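AcRAF (Thiomonas intermedia, PDB 4LOW) acts as a RuBisCO assembly factor in the alpha-carboxysome, has the fold of pterin-4a-carbinolamine dehydratases and may share their activity. Local coordinates at residues A28-R31 with A32-A36; A36-A39 with L40-T44; R75-A78 with A79-A83. One frame throughout, in Å; residues are numbered along the deposited sequence.

Contact 1: residues A28-R31 with A32-A36; sequences AQTR and AFLDA. With FMT (formic acid), chain J.
R31 and D35, one helical turn apart, form an i to i+4 salt bridge in which NH2 of R31 donates to OD1 of D35 over 2.9 Å. The bond is bent, 136° at the hydrogen, with OD1 lying out of the guanidinium plane, and the nitrogen meets OD1 from above the carboxylate plane. R31 reaches this point with CG anti to its backbone N (chi1 -170°) and then two bends, which lay the chain forward along the helix, past L34. Its guanidinium has a second partner, formic acid probably from the crystallisation liquor: NH1 gives its O1 a bond of 2.9 Å, NH2 gives the same O1 a longer one, and R31 of the second subunit also bonds this molecule. With an alanine in place of R31 the D35 carboxylate is likely to lose its charged partner, and the bound formic acid one of its guanidinium donors.

By apolar contact, CB of L34 lies 3.4 Å above one guanidinium face, offset toward its rim, and the two side chains cross nearly at right angles. Next to it, CG2 of T30 runs alongside CD1 of L34, both pointing the same way.

All of this lies on helix 27-44, which packs on the antiparallel sheet of the pterin dehydratase-like fold. T30, F33 and L34 face strand 57-63, and the F33 ring also meets F22 and F24. The apolar F33 and L34 suit this buried side, L34 also packing on I51 and F53. The T30 hydroxyl is bonded to the carbonyls of S26 and T55.

In the backbone, D35 N bonds R31 O at 2.9 Å.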
ATOM      1  N   ALA A  28      13.832  -4.426   2.649  1.00 21.71           N
ATOM      2  CA  ALA A  28      14.079  -5.233   1.446  1.00 21.99           C
ATOM      3  C   ALA A  28      13.072  -6.345   1.321  1.00 22.26           C
ATOM      4  O   ALA A  28      12.580  -6.613   0.226  1.00 20.55           O
ATOM      5  CB  ALA A  28      15.481  -5.824   1.473  1.00 23.93           C
ATOM      6  N   GLN A  29      12.749  -7.010   2.427  1.00 20.52           N
ATOM      7  CA  GLN A  29      11.825  -8.133   2.388  1.00 19.77           C
ATOM      8  C   GLN A  29      10.395  -7.656   2.134  1.00 19.13           C
ATOM      9  O   GLN A  29       9.650  -8.242   1.342  1.00 18.93           O
ATOM     10  CB  GLN A  29      11.908  -8.952   3.700  1.00 21.35           C
ATOM     11  CG  GLN A  29      13.217  -9.733   3.817  1.00 26.41           C
ATOM     12  CD  GLN A  29      13.599 -10.092   5.242  1.00 39.23           C
ATOM     13  OE1 GLN A  29      13.817  -9.227   6.106  1.00 33.01           O
ATOM     14  NE2 GLN A  29      13.735 -11.376   5.505  1.00 33.12           N
ATOM     15  N   THR A  30      10.017  -6.552   2.795  1.00 17.67           N
ATOM     16  CA  THR A  30       8.671  -5.988   2.583  1.00 18.06           C
ATOM     17  C   THR A  30       8.504  -5.541   1.130  1.00 18.51           C
ATOM     18  O   THR A  30       7.486  -5.813   0.501  1.00 17.82           O
ATOM     19  CB  THR A  30       8.521  -4.764   3.475  1.00 18.18           C
ATOM     20  OG1 THR A  30       8.800  -5.143   4.811  1.00 20.22           O
ATOM     21  CG2 THR A  30       7.129  -4.159   3.410  1.00 20.17           C
ATOM     22  N   ARG A  31       9.549  -4.905   0.578  1.00 18.46           N
ATOM     23  CA  ARG A  31       9.479  -4.402  -0.796  1.00 17.51           C
ATOM     24  C   ARG A  31       9.426  -5.539  -1.803  1.00 17.92           C
ATOM     25  O   ARG A  31       8.699  -5.444  -2.794  1.00 17.77           O
ATOM     26  CB  ARG A  31      10.663  -3.461  -1.036  1.00 17.96           C
ATOM     27  CG  ARG A  31      10.595  -2.688  -2.321  1.00 19.54           C
ATOM     28  CD  ARG A  31       9.348  -1.807  -2.379  1.00 19.26           C
ATOM     29  NE  ARG A  31       8.316  -2.356  -3.239  1.00 19.17           N
ATOM     30  CZ  ARG A  31       7.183  -1.744  -3.543  1.00 18.90           C
ATOM     31  NH1 ARG A  31       6.797  -0.666  -2.860  1.00 19.36           N
ATOM     32  NH2 ARG A  31       6.396  -2.239  -4.482  1.00 19.15           N
ATOM     33  N   ALA A  32      10.187  -6.614  -1.558  1.00 18.12           N
ATOM     34  CA  ALA A  32      10.135  -7.761  -2.479  1.00 18.04           C
ATOM     35  C   ALA A  32       8.733  -8.336  -2.457  1.00 18.19           C
ATOM     36  O   ALA A  32       8.196  -8.665  -3.507  1.00 18.42           O
ATOM     37  CB  ALA A  32      11.149  -8.801  -2.060  1.00 20.57           C
ATOM     38  N   PHE A  33       8.116  -8.423  -1.289  1.00 17.86           N
ATOM     39  CA  PHE A  33       6.743  -8.943  -1.208  1.00 17.64           C
ATOM     40  C   PHE A  33       5.765  -8.007  -1.952  1.00 18.08           C
ATOM     41  O   PHE A  33       4.913  -8.467  -2.705  1.00 17.61           O
ATOM     42  CB  PHE A  33       6.373  -9.101   0.260  1.00 18.30           C
ATOM     43  CG  PHE A  33       4.947  -9.501   0.473  1.00 18.08           C
ATOM     44  CD1 PHE A  33       4.524 -10.806   0.224  1.00 19.62           C
ATOM     45  CD2 PHE A  33       4.055  -8.618   1.030  1.00 18.54           C
ATOM     46  CE1 PHE A  33       3.226 -11.216   0.524  1.00 19.49           C
ATOM     47  CE2 PHE A  33       2.756  -9.036   1.348  1.00 20.29           C
ATOM     48  CZ  PHE A  33       2.359 -10.339   1.096  1.00 19.00           C
ATOM     49  N   LEU A  34       5.894  -6.681  -1.741  1.00 18.11           N
ATOM     50  CA  LEU A  34       5.025  -5.737  -2.441  1.00 17.41           C
ATOM     51  C   LEU A  34       5.172  -5.818  -3.963  1.00 17.77           C
ATOM     52  O   LEU A  34       4.172  -5.779  -4.704  1.00 18.51           O
ATOM     53  CB  LEU A  34       5.206  -4.291  -1.962  1.00 18.52           C
ATOM     54  CG  LEU A  34       4.735  -4.029  -0.540  1.00 18.40           C
ATOM     55  CD1 LEU A  34       5.348  -2.734  -0.028  1.00 19.25           C
ATOM     56  CD2 LEU A  34       3.196  -3.861  -0.496  1.00 19.76           C
ATOM     57  N   ASP A  35       6.420  -5.912  -4.450  1.00 17.71           N
ATOM     58  CA  ASP A  35       6.605  -6.045  -5.894  1.00 18.55           C
ATOM     59  C   ASP A  35       6.022  -7.364  -6.423  1.00 19.71           C
ATOM     60  O   ASP A  35       5.412  -7.393  -7.507  1.00 20.43           O
ATOM     61  CB  ASP A  35       8.086  -5.930  -6.219  1.00 20.07           C
ATOM     62  CG  ASP A  35       8.610  -4.517  -6.089  1.00 18.83           C
ATOM     63  OD1 ASP A  35       7.938  -3.583  -6.580  1.00 21.19           O
ATOM     64  OD2 ASP A  35       9.766  -4.356  -5.646  1.00 20.58           O
ATOM     65  N   ALA A  36       6.161  -8.454  -5.642  1.00 18.77           N
ATOM     66  CA  ALA A  36       5.597  -9.741  -6.065  1.00 19.39           C
ATOM     67  C   ALA A  36       4.048  -9.710  -6.036  1.00 19.75           C
ATOM     68  O   ALA A  36       3.366 -10.265  -6.912  1.00 19.57           O
ATOM     69  CB  ALA A  36       6.113 -10.870  -5.184  1.00 20.70           C
TER
HETATM   70  C   FMT J 101       3.346  -0.688  -3.455  1.00 21.91           C
HETATM   71  O1  FMT J 101       4.196   0.067  -3.919  1.00 21.04           O
HETATM   72  O2  FMT J 101       3.162  -1.841  -4.048  1.00 23.12           O

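Contact 2: residues A36-A39 with L40-T44; sequences ALAA and LSEET
E42 folds its side chain back against A38, one turn earlier on the helix. CG of E42 is anti to its own carbonyl carbon (chi1 -67°) and the chain is extended beyond it, a course that carries the carboxylate alongside the A38 carbonyl. OE2 of E42 ends 4.2 Å from CB of A38, and CD of E42 is 3.3 Å from O of A38; this is packing with no bond between the groups, since the oxygens on both sides are acceptors. Alanine suits position 38 because its single methyl lets the acid lie close to the backbone. The carboxylate finds its polar partner across the dimer, where OE2 accepts a hydrogen bond from the hydroxyl of Y27 of the second subunit; R31 of that subunit packs on both A38 and E42.

These residues belong to the C-terminal half of helix 27-44, whose neighbouring faces serve different partners: A38 and E42 look to the second subunit, while L40, S41 and T44 meet helix 72-84 of their own chain. L40 sets CB against its own helix, 3.5 Å from O of L37, and its branched end goes to R80. S41, small enough to pack against the CZ end of the F77 ring, bonds through OG to the carbonyl of Q46.

At the end of the helix T44 grips L40 O twice. Its N donates over 3.0 Å and its OG1 over 2.9 Å, the two arriving from opposite faces of the carbonyl plane. The same hydroxyl is also bonded to the Q46 backbone N, tying the last turn to the chain that follows.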
ATOM      1  N   ALA A  36       6.161  -8.454  -5.642  1.00 18.77           N
ATOM      2  CA  ALA A  36       5.597  -9.741  -6.065  1.00 19.39           C
ATOM      3  C   ALA A  36       4.048  -9.710  -6.036  1.00 19.75           C
ATOM      4  O   ALA A  36       3.366 -10.265  -6.912  1.00 19.57           O
ATOM      5  CB  ALA A  36       6.113 -10.870  -5.184  1.00 20.70           C
ATOM      6  N   LEU A  37       3.473  -8.988  -5.096  1.00 19.12           N
ATOM      7  CA  LEU A  37       2.032  -8.853  -4.983  1.00 19.65           C
ATOM      8  C   LEU A  37       1.506  -8.101  -6.193  1.00 20.66           C
ATOM      9  O   LEU A  37       0.439  -8.495  -6.738  1.00 22.66           O
ATOM     10  CB  LEU A  37       1.728  -8.165  -3.628  1.00 20.63           C
ATOM     11  CG  LEU A  37       0.280  -7.833  -3.274  1.00 23.03           C
ATOM     12  CD1 LEU A  37      -0.613  -9.100  -3.190  1.00 24.31           C
ATOM     13  CD2 LEU A  37       0.195  -7.115  -1.948  1.00 23.92           C
ATOM     14  N   ALA A  38       2.193  -7.062  -6.653  1.00 20.75           N
ATOM     15  CA  ALA A  38       1.748  -6.355  -7.839  1.00 21.37           C
ATOM     16  C   ALA A  38       1.775  -7.319  -9.032  1.00 22.57           C
ATOM     17  O   ALA A  38       0.791  -7.363  -9.797  1.00 24.97           O
ATOM     18  CB  ALA A  38       2.671  -5.187  -8.090  1.00 22.59           C
ATOM     19  N   ALA A  39       2.838  -8.133  -9.178  1.00 22.32           N
ATOM     20  CA  ALA A  39       2.911  -9.082 -10.280  1.00 22.49           C
ATOM     21  C   ALA A  39       1.762 -10.083 -10.222  1.00 24.69           C
ATOM     22  O   ALA A  39       1.169 -10.400 -11.266  1.00 24.37           O
ATOM     23  CB  ALA A  39       4.269  -9.801 -10.273  1.00 23.44           C
ATOM     24  N   LEU A  40       1.416 -10.552  -9.028  1.00 22.27           N
ATOM     25  CA  LEU A  40       0.311 -11.487  -8.852  1.00 21.68           C
ATOM     26  C   LEU A  40      -1.029 -10.885  -9.290  1.00 24.96           C
ATOM     27  O   LEU A  40      -1.820 -11.564  -9.960  1.00 25.47           O
ATOM     28  CB  LEU A  40       0.243 -11.910  -7.386  1.00 21.74           C
ATOM     29  CG  LEU A  40      -0.966 -12.797  -7.050  1.00 23.38           C
ATOM     30  CD1 LEU A  40      -0.886 -14.145  -7.782  1.00 25.24           C
ATOM     31  CD2 LEU A  40      -1.038 -13.013  -5.594  1.00 25.35           C
ATOM     32  N   SER A  41      -1.307  -9.656  -8.915  1.00 24.59           N
ATOM     33  CA  SER A  41      -2.550  -8.977  -9.262  1.00 25.58           C
ATOM     34  C   SER A  41      -2.692  -8.821 -10.735  1.00 28.96           C
ATOM     35  O   SER A  41      -3.793  -8.988 -11.297  1.00 29.48           O
ATOM     36  CB  SER A  41      -2.604  -7.606  -8.590  1.00 28.21           C
ATOM     37  OG  SER A  41      -3.208  -7.753  -7.323  1.00 38.86           O
ATOM     38  N   GLU A  42      -1.586  -8.530 -11.405  1.00 26.01           N
ATOM     39  CA  GLU A  42      -1.602  -8.368 -12.858  1.00 27.49           C
ATOM     40  C   GLU A  42      -1.793  -9.728 -13.536  1.00 31.12           C
ATOM     41  O   GLU A  42      -2.546  -9.817 -14.516  1.00 31.31           O
ATOM     42  CB  GLU A  42      -0.300  -7.712 -13.319  1.00 29.37           C
ATOM     43  CG  GLU A  42      -0.164  -6.276 -12.843  1.00 31.75           C
ATOM     44  CD  GLU A  42       1.256  -5.791 -12.636  1.00 46.74           C
ATOM     45  OE1 GLU A  42       2.200  -6.506 -13.050  1.00 39.39           O
ATOM     46  OE2 GLU A  42       1.423  -4.706 -12.028  1.00 34.85           O
ATOM     47  N   GLU A  43      -1.148 -10.786 -13.006  1.00 27.61           N
ATOM     48  CA  GLU A  43      -1.249 -12.151 -13.531  0.50 27.12           C
ATOM     49  C   GLU A  43      -2.680 -12.661 -13.516  1.00 31.89           C
ATOM     50  O   GLU A  43      -3.134 -13.323 -14.460  1.00 32.27           O
ATOM     51  CB  GLU A  43      -0.376 -13.104 -12.680  0.50 27.23           C
ATOM     52  CG  GLU A  43      -0.194 -14.483 -13.306  0.50 30.70           C
ATOM     53  CD  GLU A  43       0.553 -14.431 -14.622  0.50 26.67           C
ATOM     54  OE1 GLU A  43       1.349 -13.479 -14.815  0.50 23.20           O
ATOM     55  OE2 GLU A  43       0.348 -15.339 -15.458  0.50 24.94           O
ATOM     56  N   THR A  44      -3.367 -12.411 -12.419  1.00 28.79           N
ATOM     57  CA  THR A  44      -4.728 -12.890 -12.157  1.00 29.43           C
ATOM     58  C   THR A  44      -5.820 -11.930 -12.601  1.00 34.54           C
ATOM     59  O   THR A  44      -6.971 -12.359 -12.758  1.00 34.20           O
ATOM     60  CB  THR A  44      -4.867 -13.168 -10.660  1.00 30.07           C
ATOM     61  OG1 THR A  44      -4.670 -11.929  -9.961  1.00 30.52           O
ATOM     62  CG2 THR A  44      -3.896 -14.225 -10.151  1.00 30.22           C
TER

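Contact 3: residues R75-A78 with A79-A83; sequences RAFA and ARVDA. With FMT (formic acid), chain F.
The backbone from R75 to D82 is regular alpha helix, with R75, A76, F77 and A78 each giving its carbonyl oxygen to the amide four residues on, and the bond from V81 N to F77 O, 2.9 Å long, lies nearly along the C=O axis.

F77 and V81 also meet through their side chains. The phenyl ring stands with CG anti to the backbone N (chi1 -174°), and its CE1 comes to 3.6 Å from CG2 of V81, the groups crossing at an oblique angle. That methyl also lies 3.4 Å from O of F77, beside the carbonyl to which the V81 amide is bonded. A beta-branched valine suits the place: CG2 turns back to the ring, and the residue also packs on W9, F22 and I60. F77 in turn reaches P48, L62 and the end of helix 27-44, while the small A78 fits against W9 and L62.

The polar residues lie round this apolar side. R80 runs its aliphatic chain past the A76 carbonyl, CG of R80 to O of A76 being 3.7 Å, and in one of its two conformers continues to L40 and T44. D82, with CG 3.5 Å from O of A78, makes a salt bridge with K20 and accepts from NE1 of W9. R75 is paired through NH2 with E11; its NH1 reaches formic acid, probably from the crystallisation liquor, in the guanidinium plane by a weak bond of 3.4 Å to O2.

The chemistry therefore divides the helix: F77, A78 and V81 set it by apolar contact against the sheet, W9 and, through F77, the end of helix 27-44, while the charges of R75 and D82 are matched by strand residues E11 and K20, which probably fixes how the helix is turned.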
ATOM      1  N   ARG A  75     -10.339 -16.904  -1.998  1.00 23.08           N
ATOM      2  CA  ARG A  75      -9.474 -17.711  -1.141  1.00 21.97           C
ATOM      3  C   ARG A  75      -8.243 -18.197  -1.895  1.00 21.27           C
ATOM      4  O   ARG A  75      -7.174 -18.326  -1.293  1.00 21.41           O
ATOM      5  CB  ARG A  75     -10.245 -18.885  -0.529  1.00 22.56           C
ATOM      6  CG  ARG A  75     -11.411 -18.436   0.324  1.00 25.31           C
ATOM      7  CD  ARG A  75     -12.042 -19.589   1.086  1.00 28.99           C
ATOM      8  NE  ARG A  75     -13.218 -19.122   1.825  1.00 35.97           N
ATOM      9  CZ  ARG A  75     -13.181 -18.492   2.997  1.00 52.51           C
ATOM     10  NH1 ARG A  75     -12.020 -18.251   3.597  1.00 37.23           N
ATOM     11  NH2 ARG A  75     -14.305 -18.099   3.579  1.00 50.72           N
ATOM     12  N   ALA A  76      -8.381 -18.496  -3.204  1.00 22.33           N
ATOM     13  CA  ALA A  76      -7.195 -18.938  -3.963  1.00 22.35           C
ATOM     14  C   ALA A  76      -6.201 -17.790  -4.121  1.00 22.35           C
ATOM     15  O   ALA A  76      -4.986 -18.010  -4.044  1.00 21.28           O
ATOM     16  CB  ALA A  76      -7.607 -19.481  -5.324  1.00 24.45           C
ATOM     17  N   PHE A  77      -6.718 -16.557  -4.273  1.00 22.62           N
ATOM     18  CA  PHE A  77      -5.832 -15.390  -4.349  1.00 21.17           C
ATOM     19  C   PHE A  77      -5.073 -15.218  -3.031  1.00 21.82           C
ATOM     20  O   PHE A  77      -3.851 -15.079  -3.009  1.00 20.58           O
ATOM     21  CB  PHE A  77      -6.651 -14.126  -4.689  1.00 23.07           C
ATOM     22  CG  PHE A  77      -5.781 -12.911  -4.929  1.00 23.19           C
ATOM     23  CD1 PHE A  77      -5.409 -12.088  -3.878  1.00 23.39           C
ATOM     24  CD2 PHE A  77      -5.311 -12.619  -6.203  1.00 23.81           C
ATOM     25  CE1 PHE A  77      -4.577 -10.975  -4.095  1.00 24.39           C
ATOM     26  CE2 PHE A  77      -4.502 -11.491  -6.427  1.00 25.34           C
ATOM     27  CZ  PHE A  77      -4.118 -10.699  -5.371  1.00 23.98           C
ATOM     28  N   ALA A  78      -5.810 -15.336  -1.918  1.00 20.45           N
ATOM     29  CA  ALA A  78      -5.223 -15.261  -0.596  1.00 20.03           C
ATOM     30  C   ALA A  78      -4.106 -16.298  -0.409  1.00 20.01           C
ATOM     31  O   ALA A  78      -3.036 -15.980   0.111  1.00 19.01           O
ATOM     32  CB  ALA A  78      -6.304 -15.427   0.458  1.00 21.05           C
ATOM     33  N   ALA A  79      -4.319 -17.538  -0.863  1.00 20.33           N
ATOM     34  CA  ALA A  79      -3.300 -18.562  -0.725  1.00 20.42           C
ATOM     35  C   ALA A  79      -2.071 -18.260  -1.599  1.00 21.40           C
ATOM     36  O   ALA A  79      -0.957 -18.563  -1.206  1.00 20.56           O
ATOM     37  CB  ALA A  79      -3.884 -19.922  -1.107  1.00 21.43           C
ATOM     38  N   ARG A  80      -2.254 -17.689  -2.773  0.50 19.49           N
ATOM     39  CA  ARG A  80      -1.069 -17.343  -3.562  0.50 19.48           C
ATOM     40  C   ARG A  80      -0.307 -16.190  -2.880  0.50 21.22           C
ATOM     41  O   ARG A  80       0.939 -16.222  -2.854  0.50 18.81           O
ATOM     42  CB  ARG A  80      -1.426 -17.037  -5.007  0.50 19.88           C
ATOM     43  CG  ARG A  80      -1.781 -18.304  -5.796  0.50 21.80           C
ATOM     44  CD  ARG A  80      -2.576 -17.976  -7.024  0.50 25.74           C
ATOM     45  NE  ARG A  80      -1.730 -17.535  -8.122  0.50 30.14           N
ATOM     46  CZ  ARG A  80      -2.160 -17.409  -9.372  0.50 40.02           C
ATOM     47  NH1 ARG A  80      -3.415 -17.714  -9.684  0.50 29.66           N
ATOM     48  NH2 ARG A  80      -1.339 -16.993 -10.320  0.50 28.06           N
ATOM     49  N   VAL A  81      -1.039 -15.220  -2.236  1.00 19.97           N
ATOM     50  CA  VAL A  81      -0.352 -14.156  -1.486  1.00 18.97           C
ATOM     51  C   VAL A  81       0.471 -14.799  -0.362  1.00 21.29           C
ATOM     52  O   VAL A  81       1.659 -14.470  -0.197  1.00 21.18           O
ATOM     53  CB  VAL A  81      -1.344 -13.168  -0.913  1.00 20.21           C
ATOM     54  CG1 VAL A  81      -0.654 -12.194   0.038  1.00 20.77           C
ATOM     55  CG2 VAL A  81      -2.046 -12.407  -2.011  1.00 20.34           C
ATOM     56  N   ASP A  82      -0.105 -15.787   0.375  1.00 20.76           N
ATOM     57  CA  ASP A  82       0.656 -16.481   1.416  1.00 21.25           C
ATOM     58  C   ASP A  82       1.928 -17.122   0.842  1.00 23.11           C
ATOM     59  O   ASP A  82       2.986 -17.067   1.479  1.00 23.35           O
ATOM     60  CB  ASP A  82      -0.193 -17.572   2.057  1.00 21.82           C
ATOM     61  CG  ASP A  82      -1.279 -17.063   2.955  1.00 23.85           C
ATOM     62  OD1 ASP A  82      -1.315 -15.852   3.212  1.00 22.78           O
ATOM     63  OD2 ASP A  82      -2.106 -17.876   3.383  1.00 28.65           O
ATOM     64  N   ALA A  83       1.838 -17.719  -0.361  1.00 21.43           N
ATOM     65  CA  ALA A  83       3.008 -18.353  -0.951  1.00 22.68           C
ATOM     66  C   ALA A  83       4.076 -17.327  -1.310  1.00 25.13           C
ATOM     67  O   ALA A  83       5.265 -17.668  -1.248  1.00 25.89           O
ATOM     68  CB  ALA A  83       2.620 -19.151  -2.190  1.00 24.38           C
TER
HETATM   69  C   FMT F 104      -7.710 -18.658   2.389  1.00 40.64           C
HETATM   70  O1  FMT F 104      -7.030 -19.235   1.513  1.00 38.20           O
HETATM   71  O2  FMT F 104      -8.886 -19.280   2.744  1.00 40.49           O

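How the contacts relate
Each contact joins side chains within a single helix, so none closes a loop and none encloses another. From the N terminus, contact 1 comes first on helix 27-44, and contact 2 follows directly, sharing A36 with it. The chain then passes through strands 50-53 and 57-63 before contact 3 on helix 72-84. The two helices meet in space: F33 CE1 of contact 1 touches V81 O of contact 3 at 3.7 Å, and L40, S41 and T44 of contact 2 pack on F77 and R80. Contact 3 thus meets both halves of the longer helix, while contacts 1 and 2 also look to the second subunit.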